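NleG5-1 effector (Enterobacteria phage YYZ-2008, PDB 5VGC) probably acts as a ubiquitin ligase effector with a RING-related C-terminal region, and binds calcium. Local coordinates at residues 141-144 / 145-148; 172-175 / 176-180. The protein carries 1 engineered substitution. All coordinates share one frame; numbering follows the deposited sequence.

Interaction 1. Residues 141-144 / 145-148; sequences RTCP and VTLC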
loop_
_atom_site.group_PDB
_atom_site.type_symbol
_atom_site.label_atom_id
_atom_site.label_comp_id
_atom_site.label_asym_id
_atom_site.label_seq_id
_atom_site.Cartn_x
_atom_site.Cartn_y
_atom_site.Cartn_z
ATOM N N ARG A 141 -11.299 -1.338 36.632
ATOM C CA ARG A 141 -10.501 -2.526 36.920
ATOM C C ARG A 141 -10.546 -3.563 35.797
ATOM O O ARG A 141 -9.659 -4.403 35.748
ATOM C CB ARG A 141 -10.913 -3.181 38.248
ATOM C CG ARG A 141 -10.512 -2.362 39.466
ATOM C CD ARG A 141 -10.646 -3.072 40.808
ATOM N NE ARG A 141 -9.516 -2.678 41.670
ATOM C CZ ARG A 141 -8.579 -3.484 42.196
ATOM N NH1 ARG A 141 -8.583 -4.806 42.008
ATOM N NH2 ARG A 141 -7.610 -2.955 42.945
ATOM N N THR A 142 -11.545 -3.519 34.905
ATOM C CA THR A 142 -11.737 -4.596 33.915
ATOM C C THR A 142 -11.220 -4.265 32.519
ATOM O O THR A 142 -11.483 -3.194 31.995
ATOM C CB THR A 142 -13.208 -4.991 33.770
ATOM O OG1 THR A 142 -13.931 -3.899 33.193
ATOM C CG2 THR A 142 -13.808 -5.372 35.129
ATOM N N CYS A 143 -10.497 -5.216 31.927
ATOM C CA CYS A 143 -9.896 -5.061 30.599
ATOM C C CYS A 143 -10.933 -4.981 29.489
ATOM O O CYS A 143 -11.863 -5.789 29.465
ATOM C CB CYS A 143 -8.913 -6.207 30.340
ATOM S SG CYS A 143 -8.315 -6.380 28.645
ATOM N N PRO A 144 -10.785 -4.010 28.556
ATOM C CA PRO A 144 -11.775 -3.906 27.452
ATOM C C PRO A 144 -11.776 -5.092 26.491
ATOM O O PRO A 144 -12.789 -5.319 25.827
ATOM C CB PRO A 144 -11.386 -2.627 26.724
ATOM C CG PRO A 144 -10.465 -1.896 27.639
ATOM C CD PRO A 144 -9.767 -2.946 28.462
ATOM N N VAL A 145 -10.666 -5.845 26.431
ATOM C CA VAL A 145 -10.578 -7.033 25.605
ATOM C C VAL A 145 -11.102 -8.258 26.362
ATOM O O VAL A 145 -12.046 -8.888 25.902
ATOM C CB VAL A 145 -9.131 -7.251 25.098
ATOM C CG1 VAL A 145 -9.033 -8.500 24.232
ATOM C CG2 VAL A 145 -8.655 -6.039 24.313
ATOM N N THR A 146 -10.510 -8.610 27.501
ATOM C CA THR A 146 -10.934 -9.844 28.223
ATOM C C THR A 146 -12.268 -9.698 28.951
ATOM O O THR A 146 -12.902 -10.710 29.249
ATOM C CB THR A 146 -9.930 -10.300 29.289
ATOM O OG1 THR A 146 -9.709 -9.199 30.161
ATOM C CG2 THR A 146 -8.629 -10.745 28.655
ATOM N N LEU A 147 -12.678 -8.460 29.247
ATOM C CA LEU A 147 -13.861 -8.183 30.089
ATOM C C LEU A 147 -13.701 -8.757 31.521
ATOM O O LEU A 147 -14.677 -9.128 32.151
ATOM C CB LEU A 147 -15.155 -8.673 29.423
ATOM C CG LEU A 147 -15.411 -8.241 27.962
ATOM C CD1 LEU A 147 -16.652 -8.940 27.409
ATOM C CD2 LEU A 147 -15.556 -6.732 27.800
ATOM N N CYS A 148 -12.456 -8.813 32.007
ATOM C CA CYS A 148 -12.121 -9.326 33.336
ATOM C C CYS A 148 -11.105 -8.418 33.974
ATOM O O CYS A 148 -10.453 -7.657 33.303
ATOM C CB CYS A 148 -11.500 -10.718 33.235
ATOM S SG CYS A 148 -12.631 -11.982 32.705
#
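The thiol sulfur of Cys-143 accepts two backbone N-H groups from the turn that follows it. Thr-146 N donates to Cys-143 SG at 3.3 Å and almost straight, with an N-H...S angle of 169°. Val-145 N makes a second, weak and more bent bond to the same sulfur. Cys-143 carries SG anti to its own N (chi1 168°), beside its carbonyl carbon, and this places the sulfur within reach of the next two backbone N-H groups. Val-145 CB also packs on the sulfur, 3.7 Å from Cys-143 SG. The backbone N and O of Cys-143 both bond across the turn. Cys-143 N donates to Cys-148 O at 2.8 Å, and Leu-147 N donates to Cys-143 O over the same length but less straight, at 134°. Leu-147 has positive phi, and the turn it makes brings Cys-148 back beside Thr-142 and Cys-143. Leu-147 CD2 rests against Pro-144 O at 3.7 Å. Outside the turn, Arg-141 forms a salt bridge with Glu-149, and Cys-143 and Thr-146 touch Asp-169 of strand 164-169. The buried sulfur thus organises a Cys-Pro-x-x-x-Cys loop through amide bonds, consistent with a U-box-like variant of the RING fold.

Interaction 2. Residues 172-175 / 176-180; sequences ALIH and LVKTR. With CA (calcium ion), chain E.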
loop_
_atom_site.group_PDB
_atom_site.type_symbol
_atom_site.label_atom_id
_atom_site.label_comp_id
_atom_site.label_asym_id
_atom_site.label_seq_id
_atom_site.Cartn_x
_atom_site.Cartn_y
_atom_site.Cartn_z
ATOM N N ALA A 172 -3.494 -9.890 26.605
ATOM C CA ALA A 172 -4.341 -9.323 25.558
ATOM C C ALA A 172 -3.556 -8.305 24.750
ATOM O O ALA A 172 -3.605 -8.317 23.520
ATOM C CB ALA A 172 -5.576 -8.679 26.150
ATOM N N LEU A 173 -2.825 -7.429 25.443
ATOM C CA LEU A 173 -1.999 -6.444 24.724
ATOM C C LEU A 173 -0.930 -7.120 23.824
ATOM O O LEU A 173 -0.731 -6.741 22.637
ATOM C CB LEU A 173 -1.340 -5.468 25.708
ATOM C CG LEU A 173 -1.227 -4.025 25.234
ATOM C CD1 LEU A 173 -2.604 -3.473 24.885
ATOM C CD2 LEU A 173 -0.555 -3.210 26.329
ATOM N N ILE A 174 -0.267 -8.131 24.399
ATOM C CA ILE A 174 0.663 -8.955 23.629
ATOM C C ILE A 174 -0.008 -9.569 22.374
ATOM O O ILE A 174 0.581 -9.546 21.256
ATOM C CB ILE A 174 1.331 -10.022 24.500
ATOM C CG1 ILE A 174 2.330 -9.317 25.443
ATOM C CG2 ILE A 174 2.060 -11.069 23.617
ATOM C CD1 ILE A 174 2.891 -10.188 26.548
ATOM N N HIS A 175 -1.220 -10.093 22.551
ATOM C CA HIS A 175 -2.008 -10.617 21.440
ATOM C C HIS A 175 -2.349 -9.544 20.402
ATOM O O HIS A 175 -2.239 -9.799 19.198
ATOM C CB HIS A 175 -3.282 -11.271 21.955
ATOM C CG HIS A 175 -4.157 -11.830 20.881
ATOM N ND1 HIS A 175 -5.309 -11.202 20.460
ATOM C CD2 HIS A 175 -4.061 -12.970 20.157
ATOM C CE1 HIS A 175 -5.883 -11.927 19.517
ATOM N NE2 HIS A 175 -5.148 -13.007 19.318
ATOM N N LEU A 176 -2.750 -8.356 20.850
ATOM C CA LEU A 176 -3.064 -7.256 19.923
ATOM C C LEU A 176 -1.832 -6.847 19.124
ATOM O O LEU A 176 -1.926 -6.659 17.881
ATOM C CB LEU A 176 -3.600 -6.014 20.638
ATOM C CG LEU A 176 -4.954 -6.121 21.328
ATOM C CD1 LEU A 176 -5.256 -4.846 22.107
ATOM C CD2 LEU A 176 -6.062 -6.416 20.360
ATOM N N VAL A 177 -0.699 -6.707 19.825
ATOM C CA VAL A 177 0.532 -6.281 19.151
ATOM C C VAL A 177 1.034 -7.373 18.183
ATOM O O VAL A 177 1.295 -7.088 16.992
ATOM C CB VAL A 177 1.621 -5.871 20.174
ATOM C CG1 VAL A 177 2.993 -5.701 19.516
ATOM C CG2 VAL A 177 1.207 -4.596 20.869
ATOM N N LYS A 178 1.139 -8.615 18.668
ATOM C CA LYS A 178 1.622 -9.709 17.816
ATOM C C LYS A 178 0.770 -9.973 16.574
ATOM O O LYS A 178 1.295 -10.378 15.543
ATOM C CB LYS A 178 1.802 -10.980 18.619
ATOM C CG LYS A 178 3.014 -10.940 19.564
ATOM C CD LYS A 178 3.164 -12.298 20.217
ATOM C CE LYS A 178 4.362 -12.425 21.120
ATOM N NZ LYS A 178 4.422 -13.839 21.589
ATOM N N THR A 179 -0.538 -9.741 16.661
ATOM C CA THR A 179 -1.420 -9.857 15.503
ATOM C C THR A 179 -1.512 -8.541 14.729
ATOM O O THR A 179 -2.305 -8.450 13.801
ATOM C CB THR A 179 -2.847 -10.324 15.890
ATOM O OG1 THR A 179 -3.482 -9.352 16.731
ATOM C CG2 THR A 179 -2.817 -11.682 16.596
ATOM N N ARG A 180 -0.718 -7.518 15.087
ATOM C CA ARG A 180 -0.772 -6.230 14.385
ATOM C C ARG A 180 -2.211 -5.648 14.349
ATOM O O ARG A 180 -2.590 -4.928 13.409
ATOM C CB ARG A 180 -0.187 -6.376 12.948
ATOM C CG ARG A 180 1.335 -6.414 12.862
ATOM C CD ARG A 180 1.937 -7.744 13.299
ATOM N NE ARG A 180 3.390 -7.776 13.069
ATOM C CZ ARG A 180 4.189 -8.807 13.356
ATOM N NH1 ARG A 180 3.694 -9.915 13.906
ATOM N NH2 ARG A 180 5.493 -8.733 13.099
HETATM CA CA CA E . -3.009 -3.584 11.397
HETATM O O HOH W 1 -3.117 -1.715 12.786
#
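Leu-173 and Val-177 form the closely packed side of this helix, one turn apart. Val-177 N donates to Leu-173 O at 2.8 Å. Both side chains are buried and meet Ile-122 of helix 111-125; Leu-173 also touches Val-154 and Met-156 of strand 152-157. Leu-176 CD1 meets Leu-173 CD1 at 4.1 Å, the two side chains crossing at a slant. The other side of the helix is looser and more exposed. There Lys-178, extended beyond CG, runs alongside Ile-174 and lays its methylenes on the branch methyl, with Lys-178 CE 3.7 Å from Ile-174 CG2. Thr-179 CG2 sits over one face of the His-175 ring, a CH-pi contact 4.1 Å from the centroid. Thr-179 is the first residue beyond the helix, and its hydroxyl donates to His-175 O at 2.8 Å. Thr-179 OG1 lies between the backbone N and the carbonyl carbon (chi1 64°), which turns the hydroxyl back to that carbonyl. Thr-179 N donates to His-175 O as well, from the opposite face of the carbonyl plane. Arg-180, with positive phi, is the C-prime residue of a Schellman motif: Arg-180 N bonds Val-177 O, and Ala-181 N bonds Leu-176 O. Arg-180 NH1 also donates to Lys-178 O at 2.9 Å. Arg-180 O binds the calcium ion at 2.5 Å, and a water is a second ligand. The helix end therefore satisfies its last carbonyls internally and offers one beyond them to the metal.

Overall arrangement
Interactions 1 and 2 belong to the same RING-related region, with centres 15 Å apart. They meet through Val-145. Val-145 CG1 packs on Ala-172 CB at 4.0 Å, and Val-145 CG2 on Leu-176 CD1 at 4.2 Å. Interaction 1 precedes interaction 2 in sequence, with strands 152-157 and 164-169 between them. In RING and U-box ligases the corresponding loop and helix usually form the platform for the E2 enzyme, so this pair may do the same here. Calcium lies near both contacts: the main-chain carbonyl of Arg-180 binds one ion at the helix end, while the side chain of Arg-141 comes about 7 Å from another.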